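Local coordinates for protein CCMAN5 (Cellulosimicrobium cellulans, PDB 2XSG) that hydrolyses alpha-mannosidic bonds as a calcium-binding glycoside hydrolase of family 92 and enables mannose-6-phosphate modification of yeast-produced human lysosomal enzymes, at residues 316-321 / 361-366; 417-422 / 685-690; 333-338 / 379-384. All blocks are in the same frame, centred on the assembly; numbering follows the deposited sequence.

How the contacts relate
Contacts 1 and 2 adjoin, their centres about 15 Å apart: Phe687 of contact 2 packs its CE1 3.6 Å from CD2 of Tyr365 in contact 1, the rings meeting edge to face, and Ala364 CB lies 3.9 Å from Lys419 CD. Contact 3 touches neither; its centre is about 23 Å from that of contact 1 and about 27 Å from that of contact 2. Helix 353-366 supplies a segment to contact 1, helix 368-387 to contact 3 and helix 409-418 to contact 2. The calcium ion is held by Asn588, Glu589 and Asp662, none of them in a contact; helix 665-675, which covers contact 1, begins just after Asp662.

Contact 1 of 3, residues 316-321 / 361-366; sequences YRMFAM and SVIAYI
Ile366 meets both Met318 and Phe319, using a different branch for each. Its CD1 lies 3.8 Å from Met318 SD and 4.0 Å from Met318 CE, while its CG2 comes to the edge of the Phe319 ring, near the ring plane and 3.8 Å from CZ. Further back along Met318, CG passes Ile363 CG1 at 4.1 Å, the two side chains running antiparallel as they pass. Met318 reaches this far because it is extended through its first two torsions (chi1 175°, chi2 -176°); only the last, at -27°, bends the chain, so that SD and CE both lie alongside Ile366 CD1. No hydrogen bond crosses, and all four side chains are buried, so the join is purely apolar. Shortening Ile366 to an alanine would probably open a gap between the thioether and the Phe319 edge, with the end of Met318 freer to turn. Around these four side chains, Val671 of helix 665-675 touches both Met318 and Ile366, Leu370 of helix 368-387 and Trp286 of helix 275-290 touch Phe319, and Tyr371 and Met374 touch Ile363. The C-terminal ends of helices 306-318 and 353-366 are thus packed together among three further helices of the catalytic domain.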
ATOM      1  N   TYR A 316       5.204   2.905   9.631  1.00  2.52           N
ATOM      2  CA  TYR A 316       5.856   1.644   9.251  1.00  2.15           C
ATOM      3  C   TYR A 316       5.232   1.068   7.959  1.00  2.52           C
ATOM      4  O   TYR A 316       5.933   0.708   7.036  1.00  2.00           O
ATOM      5  CB  TYR A 316       5.812   0.658  10.424  1.00  2.39           C
ATOM      6  CG  TYR A 316       6.087  -0.793  10.087  1.00  2.59           C
ATOM      7  CD1 TYR A 316       7.396  -1.288  10.017  1.00  3.52           C
ATOM      8  CD2 TYR A 316       5.040  -1.678   9.858  1.00  2.02           C
ATOM      9  CE1 TYR A 316       7.645  -2.640   9.705  1.00  4.17           C
ATOM     10  CE2 TYR A 316       5.278  -3.015   9.545  1.00  4.06           C
ATOM     11  CZ  TYR A 316       6.579  -3.492   9.474  1.00  3.51           C
ATOM     12  OH  TYR A 316       6.809  -4.824   9.171  1.00  2.98           O
ATOM     13  N   ARG A 317       3.906   1.034   7.905  1.00  2.89           N
ATOM     14  CA  ARG A 317       3.175   0.505   6.752  1.00  3.71           C
ATOM     15  C   ARG A 317       3.372   1.347   5.483  1.00  4.08           C
ATOM     16  O   ARG A 317       3.277   0.823   4.371  1.00  4.36           O
ATOM     17  CB  ARG A 317       1.683   0.427   7.071  1.00  3.59           C
ATOM     18  CG  ARG A 317       1.283  -0.531   8.187  1.00  5.05           C
ATOM     19  CD  ARG A 317       1.643  -1.955   7.832  1.00  6.68           C
ATOM     20  NE  ARG A 317       1.049  -2.907   8.759  1.00  9.33           N
ATOM     21  CZ  ARG A 317       1.455  -4.165   8.923  1.00  9.44           C
ATOM     22  NH1 ARG A 317       2.476  -4.647   8.223  1.00  9.43           N
ATOM     23  NH2 ARG A 317       0.837  -4.940   9.800  1.00 11.03           N
ATOM     24  N   MET A 318       3.629   2.644   5.650  1.00  4.49           N
ATOM     25  CA  MET A 318       3.880   3.544   4.517  1.00  6.35           C
ATOM     26  C   MET A 318       5.166   3.228   3.733  1.00  6.45           C
ATOM     27  O   MET A 318       5.246   3.519   2.538  1.00  7.33           O
ATOM     28  CB  MET A 318       3.872   5.012   4.967  1.00  6.39           C
ATOM     29  CG  MET A 318       4.238   6.004   3.851  1.00  7.93           C
ATOM     30  SD  MET A 318       4.314   7.711   4.466  1.00 12.76           S
ATOM     31  CE  MET A 318       3.188   7.545   5.785  1.00 11.46           C
ATOM     32  N   PHE A 319       6.142   2.616   4.402  1.00  6.56           N
ATOM     33  CA  PHE A 319       7.410   2.224   3.776  1.00  7.83           C
ATOM     34  C   PHE A 319       7.452   0.713   3.448  1.00  7.71           C
ATOM     35  O   PHE A 319       8.296  -0.017   3.968  1.00  8.19           O
ATOM     36  CB  PHE A 319       8.600   2.615   4.691  1.00  8.08           C
ATOM     37  CG  PHE A 319       8.837   4.107   4.786  1.00  9.28           C
ATOM     38  CD1 PHE A 319       9.763   4.734   3.951  1.00 13.60           C
ATOM     39  CD2 PHE A 319       8.145   4.880   5.706  1.00 11.49           C
ATOM     40  CE1 PHE A 319       9.997   6.129   4.031  1.00 14.45           C
ATOM     41  CE2 PHE A 319       8.352   6.271   5.799  1.00 11.99           C
ATOM     42  CZ  PHE A 319       9.276   6.895   4.966  1.00 15.26           C
ATOM     43  N   ALA A 320       6.530   0.258   2.603  1.00  7.60           N
ATOM     44  CA  ALA A 320       6.494  -1.141   2.158  1.00  7.53           C
ATOM     45  C   ALA A 320       6.542  -1.278   0.634  1.00  7.57           C
ATOM     46  O   ALA A 320       7.349  -2.040   0.110  1.00  8.21           O
ATOM     47  CB  ALA A 320       5.278  -1.838   2.693  1.00  7.34           C
ATOM     48  N   MET A 321       5.662  -0.572  -0.076  1.00  6.80           N
ATOM     49  CA  MET A 321       5.543  -0.732  -1.528  1.00  6.18           C
ATOM     50  C   MET A 321       5.562   0.637  -2.204  1.00  5.64           C
ATOM     51  O   MET A 321       5.056   1.589  -1.626  1.00  6.29           O
ATOM     52  CB  MET A 321       4.246  -1.463  -1.890  1.00  5.88           C
ATOM     53  CG  MET A 321       4.248  -2.976  -1.594  1.00  6.65           C
ATOM     54  SD  MET A 321       2.600  -3.738  -1.716  1.00  5.72           S
ATOM     55  CE  MET A 321       2.198  -3.570  -3.454  1.00  6.53           C
ATOM     56  N   SER A 361       2.184  11.256  -3.118  1.00  2.02           N
ATOM     57  CA  SER A 361       2.239  12.684  -2.821  1.00  2.68           C
ATOM     58  C   SER A 361       2.661  12.940  -1.369  1.00  3.29           C
ATOM     59  O   SER A 361       3.314  13.957  -1.083  1.00  3.90           O
ATOM     60  CB  SER A 361       0.905  13.364  -3.086  1.00  3.17           C
ATOM     61  OG  SER A 361       0.391  13.134  -4.398  1.00  3.32           O
ATOM     62  N   VAL A 362       2.269  12.037  -0.470  1.00  3.05           N
ATOM     63  CA  VAL A 362       2.630  12.101   0.958  1.00  3.61           C
ATOM     64  C   VAL A 362       4.068  11.632   1.204  1.00  4.05           C
ATOM     65  O   VAL A 362       4.824  12.287   1.925  1.00  4.83           O
ATOM     66  CB  VAL A 362       1.659  11.264   1.838  1.00  3.89           C
ATOM     67  CG1 VAL A 362       1.985  11.423   3.342  1.00  4.20           C
ATOM     68  CG2 VAL A 362       0.180  11.629   1.566  1.00  3.70           C
ATOM     69  N   ILE A 363       4.442  10.490   0.620  1.00  3.96           N
ATOM     70  CA  ILE A 363       5.835  10.048   0.620  1.00  3.43           C
ATOM     71  C   ILE A 363       6.769  11.204   0.229  1.00  3.45           C
ATOM     72  O   ILE A 363       7.803  11.412   0.873  1.00  3.48           O
ATOM     73  CB  ILE A 363       6.077   8.821  -0.305  1.00  3.37           C
ATOM     74  CG1 ILE A 363       5.386   7.575   0.248  1.00  2.14           C
ATOM     75  CG2 ILE A 363       7.578   8.540  -0.446  1.00  2.97           C
ATOM     76  CD1 ILE A 363       5.367   6.412  -0.745  1.00  2.00           C
ATOM     77  N   ALA A 364       6.389  11.967  -0.795  1.00  3.28           N
ATOM     78  CA  ALA A 364       7.176  13.146  -1.208  1.00  3.80           C
ATOM     79  C   ALA A 364       7.573  14.071  -0.050  1.00  3.81           C
ATOM     80  O   ALA A 364       8.698  14.563  -0.019  1.00  3.73           O
ATOM     81  CB  ALA A 364       6.462  13.938  -2.297  1.00  3.50           C
ATOM     82  N   TYR A 365       6.683  14.301   0.913  1.00  4.50           N
ATOM     83  CA  TYR A 365       7.067  15.216   1.998  1.00  4.70           C
ATOM     84  C   TYR A 365       7.658  14.541   3.246  1.00  5.57           C
ATOM     85  O   TYR A 365       8.160  15.222   4.151  1.00  6.15           O
ATOM     86  CB  TYR A 365       5.987  16.278   2.295  1.00  4.73           C
ATOM     87  CG  TYR A 365       4.741  15.851   3.055  1.00  3.93           C
ATOM     88  CD1 TYR A 365       4.819  15.387   4.360  1.00  3.24           C
ATOM     89  CD2 TYR A 365       3.469  16.004   2.483  1.00  5.23           C
ATOM     90  CE1 TYR A 365       3.666  15.037   5.068  1.00  4.61           C
ATOM     91  CE2 TYR A 365       2.317  15.677   3.178  1.00  3.81           C
ATOM     92  CZ  TYR A 365       2.427  15.182   4.481  1.00  4.33           C
ATOM     93  OH  TYR A 365       1.292  14.845   5.190  1.00  2.83           O
ATOM     94  N   ILE A 366       7.643  13.207   3.273  1.00  5.76           N
ATOM     95  CA  ILE A 366       8.232  12.471   4.390  1.00  6.01           C
ATOM     96  C   ILE A 366       9.648  11.963   4.064  1.00  6.41           C
ATOM     97  O   ILE A 366      10.548  12.072   4.901  1.00  6.63           O
ATOM     98  CB  ILE A 366       7.285  11.369   4.917  1.00  6.58           C
ATOM     99  CG1 ILE A 366       6.124  12.042   5.675  1.00  7.45           C
ATOM    100  CG2 ILE A 366       8.022  10.406   5.874  1.00  7.65           C
ATOM    101  CD1 ILE A 366       4.967  11.151   5.970  1.00  9.58           C
TER

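Contact 2 of 3, residues 417-422 / 685-690; sequences IAKGFD and SQFQVG
Lys419 and Ser685 bring their CA atoms to 4.7 Å where helix 409-418 ends in a Schellman motif, Gly420 taking the positive phi (86°) and its N bonding back to Ile417 O at 2.9 Å. At this helix end the backbone of one segment meets side chain of the other: Ala418 O lies 3.4 Å from Ser685 CB. Lys419 then runs on past the start of the strand, its CG 3.9 Å from Ser685 CA, and crosses Phe687 at about a right angle, CE reaching to 3.4 Å from ring atom CZ by an oblique approach. The chain is extended until chi4, which turns at 72° and swings the ammonium aside. There Lys419 NZ donates to a water oxygen at 3.0 Å, and the water donates in turn to Gln686 O at 2.8 Å while sitting over one face of the Phe687 ring, offset toward its rim. NZ also forms a salt bridge with Asp415 OD2, one turn back in helix 409-418, and a hydrogen bond with Ser684 O, so three partners grip the charge of this buried lysine. Ser685 OG turns elsewhere, to Asp737 OD2. Tyr738 of helix 738-742 packs on Lys419 and Phe687 alike. Strand 686-689 is the middle of a three-stranded antiparallel sheet, between 677-678 and 735-737, and the contact joins the leading end of that strand to the C-terminal end of helix 409-418.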
ATOM      1  N   ILE A 417       6.763  16.158 -11.166  1.00  4.38           N
ATOM      2  CA  ILE A 417       7.013  17.326 -12.003  1.00  4.96           C
ATOM      3  C   ILE A 417       6.408  18.591 -11.386  1.00  5.71           C
ATOM      4  O   ILE A 417       7.084  19.597 -11.267  1.00  5.71           O
ATOM      5  CB  ILE A 417       6.535  17.128 -13.468  1.00  5.24           C
ATOM      6  CG1 ILE A 417       7.270  15.944 -14.121  1.00  4.36           C
ATOM      7  CG2 ILE A 417       6.741  18.428 -14.262  1.00  5.70           C
ATOM      8  CD1 ILE A 417       6.656  15.445 -15.456  1.00  8.72           C
ATOM      9  N   ALA A 418       5.143  18.543 -10.968  1.00  6.60           N
ATOM     10  CA  ALA A 418       4.516  19.735 -10.376  1.00  7.10           C
ATOM     11  C   ALA A 418       5.282  20.175  -9.129  1.00  7.16           C
ATOM     12  O   ALA A 418       5.371  21.376  -8.839  1.00  7.50           O
ATOM     13  CB  ALA A 418       3.050  19.481 -10.057  1.00  6.95           C
ATOM     14  N   LYS A 419       5.844  19.202  -8.411  1.00  7.02           N
ATOM     15  CA  LYS A 419       6.635  19.459  -7.198  1.00  7.37           C
ATOM     16  C   LYS A 419       8.083  19.899  -7.471  1.00  7.64           C
ATOM     17  O   LYS A 419       8.864  20.050  -6.532  1.00  8.13           O
ATOM     18  CB  LYS A 419       6.618  18.242  -6.249  1.00  6.92           C
ATOM     19  CG  LYS A 419       5.374  18.145  -5.369  1.00  6.91           C
ATOM     20  CD  LYS A 419       5.319  16.835  -4.586  1.00  5.48           C
ATOM     21  CE  LYS A 419       4.033  16.720  -3.787  1.00  4.90           C
ATOM     22  NZ  LYS A 419       2.817  16.466  -4.621  1.00  4.90           N
ATOM     23  N   GLY A 420       8.435  20.106  -8.742  1.00  8.10           N
ATOM     24  CA  GLY A 420       9.746  20.687  -9.103  1.00  8.91           C
ATOM     25  C   GLY A 420      10.905  19.705  -9.217  1.00  9.31           C
ATOM     26  O   GLY A 420      12.065  20.113  -9.276  1.00  9.14           O
ATOM     27  N   PHE A 421      10.604  18.410  -9.224  1.00  9.38           N
ATOM     28  CA  PHE A 421      11.614  17.383  -9.470  1.00  9.86           C
ATOM     29  C   PHE A 421      11.944  17.350 -10.952  1.00 10.62           C
ATOM     30  O   PHE A 421      11.054  17.395 -11.812  1.00 10.53           O
ATOM     31  CB  PHE A 421      11.110  15.998  -9.028  1.00  9.26           C
ATOM     32  CG  PHE A 421      11.068  15.805  -7.539  1.00  8.04           C
ATOM     33  CD1 PHE A 421       9.963  16.225  -6.797  1.00  7.81           C
ATOM     34  CD2 PHE A 421      12.133  15.200  -6.870  1.00  7.41           C
ATOM     35  CE1 PHE A 421       9.937  16.061  -5.412  1.00  6.49           C
ATOM     36  CE2 PHE A 421      12.103  15.017  -5.482  1.00  6.13           C
ATOM     37  CZ  PHE A 421      11.005  15.448  -4.759  1.00  6.38           C
ATOM     38  N   ASP A 422      13.227  17.274 -11.272  1.00 12.37           N
ATOM     39  CA  ASP A 422      13.597  17.202 -12.682  1.00 13.61           C
ATOM     40  C   ASP A 422      14.766  16.251 -12.939  1.00 13.54           C
ATOM     41  O   ASP A 422      15.252  15.595 -12.011  1.00 14.12           O
ATOM     42  CB  ASP A 422      13.846  18.609 -13.247  1.00 14.46           C
ATOM     43  CG  ASP A 422      15.029  19.303 -12.608  1.00 16.06           C
ATOM     44  OD1 ASP A 422      15.669  18.742 -11.688  1.00 19.01           O
ATOM     45  OD2 ASP A 422      15.312  20.435 -13.024  1.00 19.77           O
ATOM     46  N   SER A 685       1.454  20.532  -6.658  1.00  5.80           N
ATOM     47  CA  SER A 685       2.429  20.714  -5.592  1.00  6.30           C
ATOM     48  C   SER A 685       1.754  21.100  -4.278  1.00  6.25           C
ATOM     49  O   SER A 685       2.429  21.464  -3.316  1.00  6.52           O
ATOM     50  CB  SER A 685       3.471  21.753  -5.999  1.00  6.56           C
ATOM     51  OG  SER A 685       2.855  22.989  -6.299  1.00  7.73           O
ATOM     52  N   GLN A 686       0.427  21.000  -4.232  1.00  5.87           N
ATOM     53  CA  GLN A 686      -0.331  21.494  -3.056  1.00  5.66           C
ATOM     54  C   GLN A 686      -0.827  20.433  -2.060  1.00  5.70           C
ATOM     55  O   GLN A 686      -1.084  19.272  -2.433  1.00  5.01           O
ATOM     56  CB  GLN A 686      -1.491  22.375  -3.512  1.00  5.43           C
ATOM     57  CG  GLN A 686      -1.010  23.726  -4.057  1.00  5.20           C
ATOM     58  CD  GLN A 686      -2.149  24.686  -4.331  1.00  5.96           C
ATOM     59  OE1 GLN A 686      -1.925  25.777  -4.861  1.00  9.00           O
ATOM     60  NE2 GLN A 686      -3.367  24.304  -3.964  1.00  2.00           N
ATOM     61  N   PHE A 687      -0.958  20.855  -0.798  1.00  5.27           N
ATOM     62  CA  PHE A 687      -1.528  20.027   0.262  1.00  5.37           C
ATOM     63  C   PHE A 687      -2.567  20.834   0.993  1.00  5.44           C
ATOM     64  O   PHE A 687      -2.365  22.026   1.205  1.00  5.40           O
ATOM     65  CB  PHE A 687      -0.448  19.527   1.215  1.00  5.24           C
ATOM     66  CG  PHE A 687       0.557  18.659   0.542  1.00  5.92           C
ATOM     67  CD1 PHE A 687       0.316  17.304   0.385  1.00  6.89           C
ATOM     68  CD2 PHE A 687       1.722  19.202   0.011  1.00  7.80           C
ATOM     69  CE1 PHE A 687       1.218  16.498  -0.269  1.00  3.97           C
ATOM     70  CE2 PHE A 687       2.652  18.391  -0.658  1.00  6.56           C
ATOM     71  CZ  PHE A 687       2.396  17.037  -0.783  1.00  5.43           C
ATOM     72  N   GLN A 688      -3.682  20.189   1.334  1.00  4.55           N
ATOM     73  CA  GLN A 688      -4.742  20.826   2.104  1.00  4.94           C
ATOM     74  C   GLN A 688      -4.544  20.640   3.610  1.00  5.49           C
ATOM     75  O   GLN A 688      -4.190  19.540   4.077  1.00  4.83           O
ATOM     76  CB  GLN A 688      -6.121  20.295   1.681  1.00  4.46           C
ATOM     77  CG  GLN A 688      -6.552  20.724   0.250  1.00  5.50           C
ATOM     78  CD  GLN A 688      -6.912  22.201   0.169  1.00  6.68           C
ATOM     79  OE1 GLN A 688      -7.515  22.760   1.100  1.00  5.26           O
ATOM     80  NE2 GLN A 688      -6.541  22.846  -0.943  1.00  4.16           N
ATOM     81  N   VAL A 689      -4.819  21.715   4.356  1.00  5.48           N
ATOM     82  CA  VAL A 689      -4.699  21.730   5.807  1.00  5.79           C
ATOM     83  C   VAL A 689      -5.881  21.000   6.431  1.00  6.54           C
ATOM     84  O   VAL A 689      -7.038  21.218   6.038  1.00  6.78           O
ATOM     85  CB  VAL A 689      -4.609  23.174   6.349  1.00  6.18           C
ATOM     86  CG1 VAL A 689      -4.793  23.204   7.866  1.00  5.15           C
ATOM     87  CG2 VAL A 689      -3.264  23.794   5.966  1.00  5.54           C
ATOM     88  N   GLY A 690      -5.583  20.115   7.385  1.00  6.45           N
ATOM     89  CA  GLY A 690      -6.621  19.392   8.130  1.00  6.69           C
ATOM     90  C   GLY A 690      -6.624  19.743   9.608  1.00  6.67           C
ATOM     91  O   GLY A 690      -6.676  20.922   9.969  1.00  6.55           O
TER
HETATM   92  O   HOH W   1      -0.016  16.966  -3.685  1.00  8.62           O

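Contact 3 of 3, residues 333-338 / 379-384; sequences RGVDGA and VYLFAD
A type I beta turn from Gly334 to Gly337, with Gly337 as the G1 bulge of a hairpin between strands 331-333 and 339-341, sets Val335 and Gly334 against helix 368-387 of the family 92 catalytic domain. Gly337 N closes the turn on Gly334 O at 2.8 Å. Val335, first of the two central residues of the turn, points at the helix and divides its methyls: CG1 lies 3.8 Å from Leu381 CD1, and CG2 packs 3.7 Å from Asp384 CB. The valine and leucine side chains cross at about a right angle. Leu381 swings CG away from its own N (chi1 -179°), and chi2 of 66° then brings CD1 to the valine; it also touches Tyr347 and Trp351. The second valine methyl meets CB and the backbone carbonyl carbon of Asp384, while the carboxylate goes past it toward the hairpin. Gly334 belongs there: its CA is 3.8 Å from Asp384 OD2, and a CB here would point toward the helix and sit tight against that oxygen. No hydrogen bond joins the two segments directly; the polar links between them run through two waters. The carboxylate is buried yet well supplied, with Arg426 forming a salt bridge to Asp384 OD1 and Tyr332 OH bonded to Asp384 OD2. Arg426, which also makes a cation-pi contact with Tyr380 one turn earlier on the helix, would be expected to favour the charged form of the acid. A water that donates to Asp384 OD1 makes a weak second bond to Asp336 OD2 at 3.4 Å. The firmer bridge is the other one, whose water donates to Asp384 OD2 at 2.7 Å and accepts from Val335 N at 3.0 Å.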
ATOM      1  N   ARG A 333      15.730  -6.157 -13.413  1.00  3.96           N
ATOM      2  CA  ARG A 333      15.254  -6.816 -14.617  1.00  4.36           C
ATOM      3  C   ARG A 333      14.082  -6.061 -15.201  1.00  4.46           C
ATOM      4  O   ARG A 333      13.141  -5.711 -14.496  1.00  4.09           O
ATOM      5  CB  ARG A 333      14.875  -8.286 -14.391  1.00  5.00           C
ATOM      6  CG  ARG A 333      14.283  -8.915 -15.678  1.00  7.51           C
ATOM      7  CD  ARG A 333      14.174 -10.413 -15.625  1.00 12.03           C
ATOM      8  NE  ARG A 333      13.678 -10.819 -14.330  1.00 17.68           N
ATOM      9  CZ  ARG A 333      12.398 -10.976 -14.005  1.00 15.89           C
ATOM     10  NH1 ARG A 333      11.430 -10.797 -14.900  1.00 16.39           N
ATOM     11  NH2 ARG A 333      12.114 -11.323 -12.765  1.00 12.08           N
ATOM     12  N   GLY A 334      14.153  -5.812 -16.498  1.00  4.37           N
ATOM     13  CA  GLY A 334      13.147  -5.035 -17.190  1.00  4.85           C
ATOM     14  C   GLY A 334      12.057  -5.930 -17.727  1.00  5.13           C
ATOM     15  O   GLY A 334      12.249  -7.143 -17.848  1.00  6.09           O
ATOM     16  N   VAL A 335      10.912  -5.341 -18.054  1.00  5.72           N
ATOM     17  CA  VAL A 335       9.810  -6.076 -18.689  1.00  5.79           C
ATOM     18  C   VAL A 335      10.202  -6.695 -20.032  1.00  6.73           C
ATOM     19  O   VAL A 335       9.485  -7.550 -20.541  1.00  6.76           O
ATOM     20  CB  VAL A 335       8.524  -5.201 -18.836  1.00  6.20           C
ATOM     21  CG1 VAL A 335       7.875  -4.968 -17.490  1.00  4.21           C
ATOM     22  CG2 VAL A 335       8.837  -3.871 -19.512  1.00  5.29           C
ATOM     23  N   ASP A 336      11.335  -6.274 -20.606  1.00  7.69           N
ATOM     24  CA  ASP A 336      11.872  -6.943 -21.804  1.00  8.91           C
ATOM     25  C   ASP A 336      12.538  -8.286 -21.466  1.00  9.03           C
ATOM     26  O   ASP A 336      12.852  -9.086 -22.353  1.00  9.64           O
ATOM     27  CB  ASP A 336      12.822  -6.027 -22.594  1.00  9.51           C
ATOM     28  CG  ASP A 336      14.016  -5.547 -21.771  1.00 11.54           C
ATOM     29  OD1 ASP A 336      14.109  -5.854 -20.556  1.00 12.92           O
ATOM     30  OD2 ASP A 336      14.866  -4.844 -22.359  1.00 13.72           O
ATOM     31  N   GLY A 337      12.753  -8.544 -20.181  1.00  8.39           N
ATOM     32  CA  GLY A 337      13.284  -9.834 -19.755  1.00  8.05           C
ATOM     33  C   GLY A 337      14.793  -9.782 -19.627  1.00  8.10           C
ATOM     34  O   GLY A 337      15.438 -10.803 -19.358  1.00  7.75           O
ATOM     35  N   ALA A 338      15.351  -8.589 -19.807  1.00  7.35           N
ATOM     36  CA  ALA A 338      16.792  -8.408 -19.770  1.00  7.17           C
ATOM     37  C   ALA A 338      17.250  -7.606 -18.553  1.00  6.77           C
ATOM     38  O   ALA A 338      16.458  -6.926 -17.895  1.00  6.63           O
ATOM     39  CB  ALA A 338      17.275  -7.760 -21.061  1.00  7.06           C
ATOM     40  N   VAL A 379       9.075   5.791 -14.272  1.00  2.97           N
ATOM     41  CA  VAL A 379       9.510   6.249 -15.604  1.00  3.57           C
ATOM     42  C   VAL A 379      10.261   5.157 -16.386  1.00  3.43           C
ATOM     43  O   VAL A 379       9.945   4.922 -17.547  1.00  3.38           O
ATOM     44  CB  VAL A 379      10.309   7.574 -15.530  1.00  2.53           C
ATOM     45  CG1 VAL A 379      10.944   7.899 -16.865  1.00  3.81           C
ATOM     46  CG2 VAL A 379       9.385   8.723 -15.099  1.00  3.06           C
ATOM     47  N   TYR A 380      11.209   4.475 -15.744  1.00  3.20           N
ATOM     48  CA  TYR A 380      11.953   3.385 -16.393  1.00  4.06           C
ATOM     49  C   TYR A 380      11.065   2.230 -16.801  1.00  4.07           C
ATOM     50  O   TYR A 380      11.290   1.612 -17.849  1.00  4.54           O
ATOM     51  CB  TYR A 380      13.043   2.832 -15.482  1.00  4.11           C
ATOM     52  CG  TYR A 380      14.387   3.446 -15.667  1.00  5.38           C
ATOM     53  CD1 TYR A 380      14.525   4.822 -15.809  1.00  6.37           C
ATOM     54  CD2 TYR A 380      15.541   2.654 -15.694  1.00  7.77           C
ATOM     55  CE1 TYR A 380      15.768   5.402 -15.980  1.00  7.22           C
ATOM     56  CE2 TYR A 380      16.805   3.232 -15.863  1.00  6.48           C
ATOM     57  CZ  TYR A 380      16.894   4.607 -16.006  1.00  7.19           C
ATOM     58  OH  TYR A 380      18.099   5.219 -16.152  1.00  6.96           O
ATOM     59  N   LEU A 381      10.064   1.949 -15.968  1.00  3.86           N
ATOM     60  CA  LEU A 381       9.133   0.850 -16.210  1.00  4.18           C
ATOM     61  C   LEU A 381       8.340   1.054 -17.497  1.00  4.03           C
ATOM     62  O   LEU A 381       8.202   0.122 -18.297  1.00  4.12           O
ATOM     63  CB  LEU A 381       8.198   0.633 -15.012  1.00  3.03           C
ATOM     64  CG  LEU A 381       7.213  -0.528 -15.185  1.00  3.84           C
ATOM     65  CD1 LEU A 381       7.971  -1.847 -15.240  1.00  2.92           C
ATOM     66  CD2 LEU A 381       6.166  -0.559 -14.089  1.00  3.97           C
ATOM     67  N   PHE A 382       7.824   2.267 -17.688  1.00  4.52           N
ATOM     68  CA  PHE A 382       7.108   2.621 -18.927  1.00  4.57           C
ATOM     69  C   PHE A 382       8.058   2.802 -20.116  1.00  5.13           C
ATOM     70  O   PHE A 382       7.714   2.471 -21.244  1.00  5.34           O
ATOM     71  CB  PHE A 382       6.201   3.849 -18.721  1.00  4.47           C
ATOM     72  CG  PHE A 382       4.852   3.493 -18.134  1.00  4.47           C
ATOM     73  CD1 PHE A 382       3.808   3.092 -18.953  1.00  4.39           C
ATOM     74  CD2 PHE A 382       4.653   3.489 -16.751  1.00  2.49           C
ATOM     75  CE1 PHE A 382       2.560   2.717 -18.413  1.00  2.91           C
ATOM     76  CE2 PHE A 382       3.421   3.126 -16.212  1.00  3.25           C
ATOM     77  CZ  PHE A 382       2.376   2.730 -17.050  1.00  2.15           C
ATOM     78  N   ALA A 383       9.257   3.309 -19.852  1.00  5.52           N
ATOM     79  CA  ALA A 383      10.269   3.465 -20.883  1.00  6.03           C
ATOM     80  C   ALA A 383      10.661   2.089 -21.438  1.00  6.85           C
ATOM     81  O   ALA A 383      10.873   1.936 -22.662  1.00  6.82           O
ATOM     82  CB  ALA A 383      11.465   4.193 -20.333  1.00  6.12           C
ATOM     83  N   ASP A 384      10.725   1.102 -20.542  1.00  6.79           N
ATOM     84  CA  ASP A 384      11.002  -0.289 -20.897  1.00  7.44           C
ATOM     85  C   ASP A 384       9.898  -0.927 -21.747  1.00  7.95           C
ATOM     86  O   ASP A 384      10.201  -1.591 -22.754  1.00  8.63           O
ATOM     87  CB  ASP A 384      11.286  -1.139 -19.648  1.00  7.51           C
ATOM     88  CG  ASP A 384      12.645  -0.838 -19.026  1.00  7.97           C
ATOM     89  OD1 ASP A 384      13.469  -0.138 -19.677  1.00  8.13           O
ATOM     90  OD2 ASP A 384      12.886  -1.283 -17.877  1.00  7.11           O
TER
HETATM   91  O   HOH W   2      10.892  -2.679 -16.776  1.00  2.00           O
HETATM   92  O   HOH W   3      14.800  -1.466 -21.793  1.00 21.64           O